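Local structure of tyrosine--tRNA ligase, mitochondrial (Emericella nidulans, 5IHX) at residues Ile68-Val72 / Pro86-Leu90; Gly45-Val51 / Ile277-Pro282; Tyr217-Ala222 / Gln242-Phe248. The protein probably joins L-tyrosine to tRNA(Tyr) at the expense of ATP, which is split to AMP and diphosphate, for mitochondrial protein synthesis. All coordinates share one frame. Residue numbers count along the deposited sequence, not the author numbering.

Contact 1: Ile68-Val72 / Pro86-Leu90; sequences IYAGV and PFMVL. With TYR (tyrosine), chain C.
Strand Ile-68 to Val-72 is fully extended (phi -108 to -146°, psi 132 to 157°), and helix Pro-86 to Leu-90 runs back across it, their N-to-C directions 150° apart and the axes 8.4 Å apart at closest approach. Alternation in the strand turns Ile-68, Ala-70 and Val-72 toward the helix. Ala-70 is the small central bump: its CB sits in a hollow walled by Leu-90 CD1 (3.7 Å), Pro-86 CB (4.1 Å) and Phe-87 CE1 (4.1 Å). Leu-90 (m, t) and Phe-87 (chi1 m) leave the helix sideways and lean in beside it. At the strand's start, Ile-68 (t, t) brings CG2 to Leu-90 CD2 (3.9 Å) and CD1 to Val-89 CG1 (4.0 Å); at its end, Val-72 CG1 meets the edge of the Phe-87 ring at CZ (3.9 Å). The other face of the strand serves the bound tyrosine. Tyr-69 OH donates to the ligand OH (3.2 Å), and Gly-71 CA lies 3.5 Å from ligand CD1, where a CB would clash. This is the first half of a beta-alpha-beta unit of the class I Rossmann-like catalytic domain. Strands 100-104 and 235-238 bond to 68-72, Phe-102 meets the Phe-87 ring, and Phe-279 of strand 277-280 packs on Ile-68 and Val-89.

Contact 2: Gly45-Val51 / Ile277-Pro282; sequences GLIHDVV and IGFTTP
Four hydrogen bonds join these segments, which run 139° apart end to end. Val-51 N donates to Gly-278 O (2.6 Å) in an antiparallel hydrogen-bonded pair; next comes the non-hydrogen-bonded pair Val-50 and Phe-279, CA atoms 4.0 Å apart. Thr-280 N then gives to Asp-49 O (2.7 Å, 165°), and His-48 N to Thr-280 O (2.8 Å, 171°). With chi1 p, Thr-280 brings OG1 to Asp-49 N (3.1 Å); a water 2.7 Å from that OG1 donates to Asp-49 OD2 (3.2 Å). Leu-46 O receives a CA-H...O contact from Thr-281 CA (3.5 Å). Ahead of the strand, Gly-45 (phi 75°) is the C-prime residue of a Schellman motif ending helix 37-44, and its O accepts from Arg-326. Ile-47 CG1 packs on Phe-279 CD2 (4.0 Å). The pairing sets a short antiparallel edge strand on an otherwise parallel sheet: 277-280 bonds to 235-238 on its other side, Phe-279 lies against helices 37-44 and 84-95, and Val-51 packs on helix 243-259.

Contact 3: Tyr217-Ala222 / Gln242-Phe248; sequences YPLMQA and QYGNILF. With TYR (tyrosine), chain C.
Phe-248 (chi1 t) lays one ring face over Pro-218, whose CB stands 4.1 Å from the ring centroid and 16° off its normal, a CH-pi contact. Ala-222 CB meets the ring edge at CE2 (4.1 Å), and Leu-219 CD1 approaches CZ (3.6 Å). The two helical segments cross at -61° with axes 9.1 Å apart; Pro-218 and Asn-245 have the nearest CA atoms (5.7 Å). Between the backbones a water donates to Pro-218 O (3.0 Å) and Asn-245 O (2.6 Å). Both helices belong to the class I catalytic domain, and side chains from both segments line the amino-group side of its tyrosine pocket. Ligand N donates to Tyr-217 OH (2.8 Å), to Gln-221 OE1 (2.9 Å, chi1 t) and weakly to Gln-242 OE1 (3.4 Å). Gln-242, at the N-cap position of helix 243-259, also accepts at OE1 from Asn-245 ND2 (3.1 Å) and weakly from Gln-221 NE2 (3.3 Å). Asp-73 hydrogen-bonds Tyr-217 OH, while Leu-219 packs on Phe-212 of the second subunit.

Overall arrangement
From the N terminus, residues 45-51 come first, but contact 2 closes only at 277-282, a loop with 225 residues between its ends. The other two contacts are nested inside it in series: contact 1 closes after 13 intervening residues and contact 3 after 19, with no crossing. Contacts 1 and 2 share the central sheet and touch where Val-89 CG1 lies 3.7 Å from Phe-279 CZ. Contacts 2 and 3 meet through Val-51, whose CG2 is 3.6 Å from Ile-246 CG2. Contacts 1 and 3, centres about 15 Å apart, reach the same bound tyrosine, contact 1 along its side chain from the hydroxyl to CB and contact 3 at its amino group. Together they tie the edge strand, the sheet and the pocket helices.

Contact 1: Ile68-Val72 / Pro86-Leu90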
# COMPACT_ATOMS: atom_id res chain seq x y z
N ILE A 68 -24.47 7.33 8.78
CA ILE A 68 -24.18 7.70 7.40
C ILE A 68 -23.02 8.69 7.40
O ILE A 68 -22.91 9.50 8.31
CB ILE A 68 -25.41 8.31 6.69
CG1 ILE A 68 -25.05 8.74 5.27
CG2 ILE A 68 -25.95 9.49 7.49
CD1 ILE A 68 -26.25 9.09 4.41
N TYR A 69 -22.16 8.62 6.39
CA TYR A 69 -21.04 9.56 6.31
C TYR A 69 -20.75 10.03 4.89
O TYR A 69 -21.12 9.38 3.91
CB TYR A 69 -19.77 8.93 6.90
CG TYR A 69 -18.88 8.18 5.92
CD1 TYR A 69 -17.79 8.82 5.33
CD2 TYR A 69 -19.12 6.85 5.60
CE1 TYR A 69 -16.97 8.15 4.44
CE2 TYR A 69 -18.29 6.17 4.71
CZ TYR A 69 -17.22 6.83 4.14
OH TYR A 69 -16.40 6.17 3.26
N ALA A 70 -20.12 11.19 4.82
CA ALA A 70 -19.63 11.75 3.56
C ALA A 70 -18.19 12.18 3.77
O ALA A 70 -17.84 12.69 4.84
CB ALA A 70 -20.48 12.91 3.12
N GLY A 71 -17.35 11.97 2.76
CA GLY A 71 -15.95 12.31 2.84
C GLY A 71 -15.59 13.52 1.99
O GLY A 71 -16.25 13.81 0.99
N VAL A 72 -14.54 14.23 2.40
CA VAL A 72 -14.04 15.35 1.63
C VAL A 72 -12.52 15.43 1.78
O VAL A 72 -11.99 15.33 2.88
CB VAL A 72 -14.69 16.69 2.06
CG1 VAL A 72 -14.51 16.93 3.56
CG2 VAL A 72 -14.10 17.86 1.26
N PRO A 86 -23.84 16.51 -0.66
CA PRO A 86 -23.67 15.40 0.28
C PRO A 86 -23.78 15.84 1.74
O PRO A 86 -24.24 15.08 2.59
CB PRO A 86 -22.26 14.89 -0.03
CG PRO A 86 -22.03 15.26 -1.45
CD PRO A 86 -22.74 16.57 -1.64
N PHE A 87 -23.36 17.07 2.03
CA PHE A 87 -23.44 17.58 3.40
C PHE A 87 -24.84 18.08 3.73
O PHE A 87 -25.22 18.12 4.90
CB PHE A 87 -22.39 18.66 3.63
CG PHE A 87 -20.98 18.15 3.51
CD1 PHE A 87 -20.52 17.18 4.38
CD2 PHE A 87 -20.11 18.64 2.55
CE1 PHE A 87 -19.23 16.69 4.29
CE2 PHE A 87 -18.82 18.16 2.45
CZ PHE A 87 -18.38 17.19 3.33
N MET A 88 -25.61 18.45 2.71
CA MET A 88 -27.03 18.74 2.92
C MET A 88 -27.73 17.45 3.34
O MET A 88 -28.65 17.47 4.16
CB MET A 88 -27.67 19.32 1.65
CG MET A 88 -27.16 20.69 1.25
SD MET A 88 -27.34 21.96 2.52
CE MET A 88 -29.10 21.86 2.87
N VAL A 89 -27.31 16.33 2.76
CA VAL A 89 -27.85 15.02 3.15
C VAL A 89 -27.54 14.72 4.61
O VAL A 89 -28.41 14.25 5.35
CB VAL A 89 -27.30 13.89 2.25
CG1 VAL A 89 -27.64 12.52 2.81
CG2 VAL A 89 -27.85 14.03 0.83
N LEU A 90 -26.30 14.99 5.03
CA LEU A 90 -25.91 14.75 6.41
C LEU A 90 -26.63 15.71 7.36
O LEU A 90 -26.97 15.34 8.48
CB LEU A 90 -24.39 14.89 6.59
CG LEU A 90 -23.48 13.91 5.85
CD1 LEU A 90 -22.04 14.12 6.28
CD2 LEU A 90 -23.90 12.46 6.07
N TYR C . -12.79 10.49 -2.52
CA TYR C . -13.77 11.56 -2.18
C TYR C . -13.59 12.77 -3.09
O TYR C . -14.53 13.53 -3.34
CB TYR C . -13.62 11.98 -0.71
CG TYR C . -13.60 10.82 0.24
CD1 TYR C . -14.73 10.03 0.42
CD2 TYR C . -12.46 10.50 0.97
CE1 TYR C . -14.73 8.96 1.30
CE2 TYR C . -12.44 9.43 1.84
CZ TYR C . -13.58 8.67 2.01
OH TYR C . -13.57 7.61 2.88
OXT TYR C . -12.49 13.02 -3.59

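Contact 2: Gly45-Val51 / Ile277-Pro282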
# COMPACT_ATOMS: atom_id res chain seq x y z
N GLY A 45 -35.05 16.00 -3.70
CA GLY A 45 -34.30 15.86 -4.94
C GLY A 45 -32.81 15.69 -4.71
O GLY A 45 -32.00 16.08 -5.55
N LEU A 46 -32.46 15.10 -3.57
CA LEU A 46 -31.06 14.98 -3.17
C LEU A 46 -30.41 13.64 -3.54
O LEU A 46 -29.20 13.48 -3.40
CB LEU A 46 -30.94 15.20 -1.66
CG LEU A 46 -31.02 16.66 -1.20
CD1 LEU A 46 -31.11 16.74 0.31
CD2 LEU A 46 -29.81 17.46 -1.70
N ILE A 47 -31.21 12.68 -4.01
CA ILE A 47 -30.66 11.39 -4.46
C ILE A 47 -30.59 11.33 -5.98
O ILE A 47 -31.60 11.48 -6.67
CB ILE A 47 -31.50 10.20 -3.96
CG1 ILE A 47 -31.62 10.25 -2.43
CG2 ILE A 47 -30.88 8.88 -4.43
CD1 ILE A 47 -32.35 9.08 -1.82
N HIS A 48 -29.38 11.10 -6.50
CA HIS A 48 -29.18 10.92 -7.93
C HIS A 48 -29.21 9.43 -8.27
O HIS A 48 -30.14 8.95 -8.92
CB HIS A 48 -27.85 11.54 -8.38
CG HIS A 48 -27.58 11.37 -9.84
ND1 HIS A 48 -28.45 11.79 -10.82
CD2 HIS A 48 -26.52 10.83 -10.49
CE1 HIS A 48 -27.95 11.51 -12.01
NE2 HIS A 48 -26.78 10.93 -11.84
N ASP A 49 -28.19 8.71 -7.82
CA ASP A 49 -28.12 7.26 -7.98
C ASP A 49 -27.96 6.57 -6.63
O ASP A 49 -27.28 7.07 -5.75
CB ASP A 49 -26.96 6.85 -8.89
CG ASP A 49 -27.21 7.18 -10.35
OD1 ASP A 49 -28.38 7.18 -10.77
OD2 ASP A 49 -26.22 7.41 -11.08
N VAL A 50 -28.59 5.41 -6.50
CA VAL A 50 -28.38 4.55 -5.34
C VAL A 50 -27.36 3.48 -5.72
O VAL A 50 -27.53 2.76 -6.70
CB VAL A 50 -29.69 3.88 -4.87
CG1 VAL A 50 -29.41 2.86 -3.76
CG2 VAL A 50 -30.69 4.93 -4.41
N VAL A 51 -26.29 3.40 -4.94
CA VAL A 51 -25.28 2.37 -5.13
C VAL A 51 -25.78 1.08 -4.50
O VAL A 51 -25.44 0.75 -3.37
CB VAL A 51 -23.93 2.78 -4.53
CG1 VAL A 51 -22.88 1.72 -4.83
CG2 VAL A 51 -23.49 4.12 -5.09
N ILE A 277 -24.23 0.03 2.03
CA ILE A 277 -24.96 0.52 0.87
C ILE A 277 -24.72 2.02 0.80
O ILE A 277 -24.31 2.63 1.78
CB ILE A 277 -26.47 0.19 0.98
CG1 ILE A 277 -27.19 0.51 -0.34
CG2 ILE A 277 -27.10 0.91 2.18
CD1 ILE A 277 -28.59 -0.07 -0.40
N GLY A 278 -24.93 2.62 -0.37
CA GLY A 278 -24.69 4.04 -0.52
C GLY A 278 -25.47 4.66 -1.65
O GLY A 278 -26.21 3.98 -2.36
N PHE A 279 -25.33 5.97 -1.80
CA PHE A 279 -25.97 6.68 -2.90
C PHE A 279 -25.24 7.97 -3.19
O PHE A 279 -24.40 8.42 -2.40
CB PHE A 279 -27.44 6.95 -2.58
CG PHE A 279 -27.66 7.78 -1.34
CD1 PHE A 279 -27.61 7.20 -0.09
CD2 PHE A 279 -27.95 9.13 -1.44
CE1 PHE A 279 -27.83 7.96 1.05
CE2 PHE A 279 -28.17 9.90 -0.31
CZ PHE A 279 -28.11 9.31 0.93
N THR A 280 -25.54 8.56 -4.34
CA THR A 280 -24.89 9.79 -4.77
C THR A 280 -25.88 10.95 -4.84
O THR A 280 -27.09 10.74 -4.91
CB THR A 280 -24.24 9.62 -6.15
OG1 THR A 280 -25.24 9.29 -7.12
CG2 THR A 280 -23.18 8.53 -6.12
N THR A 281 -25.34 12.16 -4.83
CA THR A 281 -26.13 13.37 -4.98
C THR A 281 -25.95 13.90 -6.40
O THR A 281 -24.93 13.62 -7.03
CB THR A 281 -25.72 14.44 -3.94
OG1 THR A 281 -24.31 14.69 -4.04
CG2 THR A 281 -26.05 13.98 -2.53
N PRO A 282 -26.94 14.64 -6.92
CA PRO A 282 -26.91 15.09 -8.32
C PRO A 282 -25.77 16.05 -8.67
O PRO A 282 -25.21 16.70 -7.79
CB PRO A 282 -28.26 15.80 -8.49
CG PRO A 282 -28.72 16.12 -7.11
CD PRO A 282 -28.19 15.03 -6.25
O HOH W 1 -23.96 8.89 -9.44

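Contact 3: Tyr217-Ala222 / Gln242-Phe248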
# COMPACT_ATOMS: atom_id res chain seq x y z
N TYR A 217 -6.09 4.04 -4.36
CA TYR A 217 -6.99 4.99 -3.70
C TYR A 217 -8.36 4.37 -3.35
O TYR A 217 -8.85 4.56 -2.24
CB TYR A 217 -7.19 6.24 -4.56
CG TYR A 217 -7.97 7.33 -3.87
CD1 TYR A 217 -7.32 8.37 -3.22
CD2 TYR A 217 -9.37 7.32 -3.84
CE1 TYR A 217 -8.02 9.37 -2.58
CE2 TYR A 217 -10.07 8.32 -3.20
CZ TYR A 217 -9.39 9.34 -2.57
OH TYR A 217 -10.09 10.34 -1.93
N PRO A 218 -8.98 3.64 -4.30
CA PRO A 218 -10.27 3.00 -3.97
C PRO A 218 -10.20 2.11 -2.72
O PRO A 218 -11.17 2.06 -1.96
CB PRO A 218 -10.57 2.16 -5.21
CG PRO A 218 -9.81 2.77 -6.31
CD PRO A 218 -8.63 3.48 -5.72
N LEU A 219 -9.08 1.42 -2.53
CA LEU A 219 -8.94 0.54 -1.37
C LEU A 219 -8.83 1.35 -0.08
O LEU A 219 -9.29 0.92 0.97
CB LEU A 219 -7.71 -0.36 -1.53
CG LEU A 219 -7.87 -1.58 -2.44
CD1 LEU A 219 -7.88 -1.19 -3.91
CD2 LEU A 219 -6.79 -2.62 -2.16
N MET A 220 -8.23 2.54 -0.17
CA MET A 220 -8.15 3.41 1.00
C MET A 220 -9.52 3.95 1.39
O MET A 220 -9.88 3.97 2.57
CB MET A 220 -7.19 4.58 0.73
CG MET A 220 -5.74 4.17 0.56
SD MET A 220 -4.65 5.58 0.30
CE MET A 220 -4.64 6.32 1.94
N GLN A 221 -10.30 4.37 0.40
CA GLN A 221 -11.66 4.83 0.65
C GLN A 221 -12.50 3.70 1.23
O GLN A 221 -13.32 3.92 2.12
CB GLN A 221 -12.30 5.38 -0.63
CG GLN A 221 -13.68 5.99 -0.39
CD GLN A 221 -14.05 7.07 -1.40
OE1 GLN A 221 -13.18 7.65 -2.06
NE2 GLN A 221 -15.34 7.35 -1.52
N ALA A 222 -12.30 2.50 0.71
CA ALA A 222 -13.02 1.33 1.20
C ALA A 222 -12.65 1.06 2.65
O ALA A 222 -13.51 0.75 3.48
CB ALA A 222 -12.70 0.11 0.35
N GLN A 242 -18.74 9.86 -7.51
CA GLN A 242 -18.22 8.92 -6.52
C GLN A 242 -18.91 7.56 -6.59
O GLN A 242 -18.67 6.70 -5.74
CB GLN A 242 -18.36 9.50 -5.11
CG GLN A 242 -17.44 10.67 -4.84
CD GLN A 242 -15.98 10.26 -4.89
OE1 GLN A 242 -15.55 9.35 -4.18
NE2 GLN A 242 -15.21 10.92 -5.74
N TYR A 243 -19.76 7.37 -7.59
CA TYR A 243 -20.47 6.11 -7.75
C TYR A 243 -19.51 4.93 -7.76
O TYR A 243 -19.70 3.95 -7.03
CB TYR A 243 -21.31 6.11 -9.03
CG TYR A 243 -22.21 4.90 -9.14
CD1 TYR A 243 -21.76 3.71 -9.70
CD2 TYR A 243 -23.52 4.95 -8.68
CE1 TYR A 243 -22.58 2.61 -9.79
CE2 TYR A 243 -24.35 3.85 -8.77
CZ TYR A 243 -23.87 2.68 -9.33
OH TYR A 243 -24.70 1.58 -9.42
N GLY A 244 -18.47 5.03 -8.59
CA GLY A 244 -17.47 3.98 -8.71
C GLY A 244 -16.80 3.62 -7.40
O GLY A 244 -16.73 2.44 -7.04
N ASN A 245 -16.31 4.63 -6.68
CA ASN A 245 -15.64 4.39 -5.40
C ASN A 245 -16.58 3.79 -4.36
O ASN A 245 -16.18 2.91 -3.60
CB ASN A 245 -15.04 5.69 -4.85
CG ASN A 245 -13.87 6.18 -5.68
OD1 ASN A 245 -13.18 5.40 -6.34
ND2 ASN A 245 -13.62 7.49 -5.64
N ILE A 246 -17.82 4.26 -4.33
CA ILE A 246 -18.79 3.76 -3.36
C ILE A 246 -19.18 2.33 -3.72
O ILE A 246 -19.33 1.49 -2.83
CB ILE A 246 -20.04 4.66 -3.30
CG1 ILE A 246 -19.66 6.05 -2.78
CG2 ILE A 246 -21.11 4.04 -2.39
CD1 ILE A 246 -20.78 7.07 -2.80
N LEU A 247 -19.33 2.04 -5.01
CA LEU A 247 -19.63 0.69 -5.47
C LEU A 247 -18.52 -0.27 -5.04
O LEU A 247 -18.78 -1.34 -4.48
CB LEU A 247 -19.81 0.65 -6.99
CG LEU A 247 -20.05 -0.73 -7.61
CD1 LEU A 247 -21.34 -1.37 -7.12
CD2 LEU A 247 -20.06 -0.62 -9.13
N PHE A 248 -17.28 0.11 -5.32
CA PHE A 248 -16.13 -0.67 -4.90
C PHE A 248 -16.14 -0.85 -3.39
O PHE A 248 -15.83 -1.92 -2.87
CB PHE A 248 -14.83 0.01 -5.34
CG PHE A 248 -13.59 -0.76 -4.97
CD1 PHE A 248 -13.02 -1.64 -5.87
CD2 PHE A 248 -13.01 -0.61 -3.72
CE1 PHE A 248 -11.88 -2.36 -5.53
CE2 PHE A 248 -11.87 -1.32 -3.38
CZ PHE A 248 -11.31 -2.19 -4.28
N TYR C . -12.79 10.49 -2.52
CA TYR C . -13.77 11.56 -2.18
C TYR C . -13.59 12.77 -3.09
O TYR C . -14.53 13.53 -3.34
CB TYR C . -13.62 11.98 -0.71
CG TYR C . -13.60 10.82 0.24
CD1 TYR C . -14.73 10.03 0.42
CD2 TYR C . -12.46 10.50 0.97
CE1 TYR C . -14.73 8.96 1.30
CE2 TYR C . -12.44 9.43 1.84
CZ TYR C . -13.58 8.67 2.01
OH TYR C . -13.57 7.61 2.88
OXT TYR C . -12.49 13.02 -3.59
O HOH W 2 -14.05 2.69 -2.07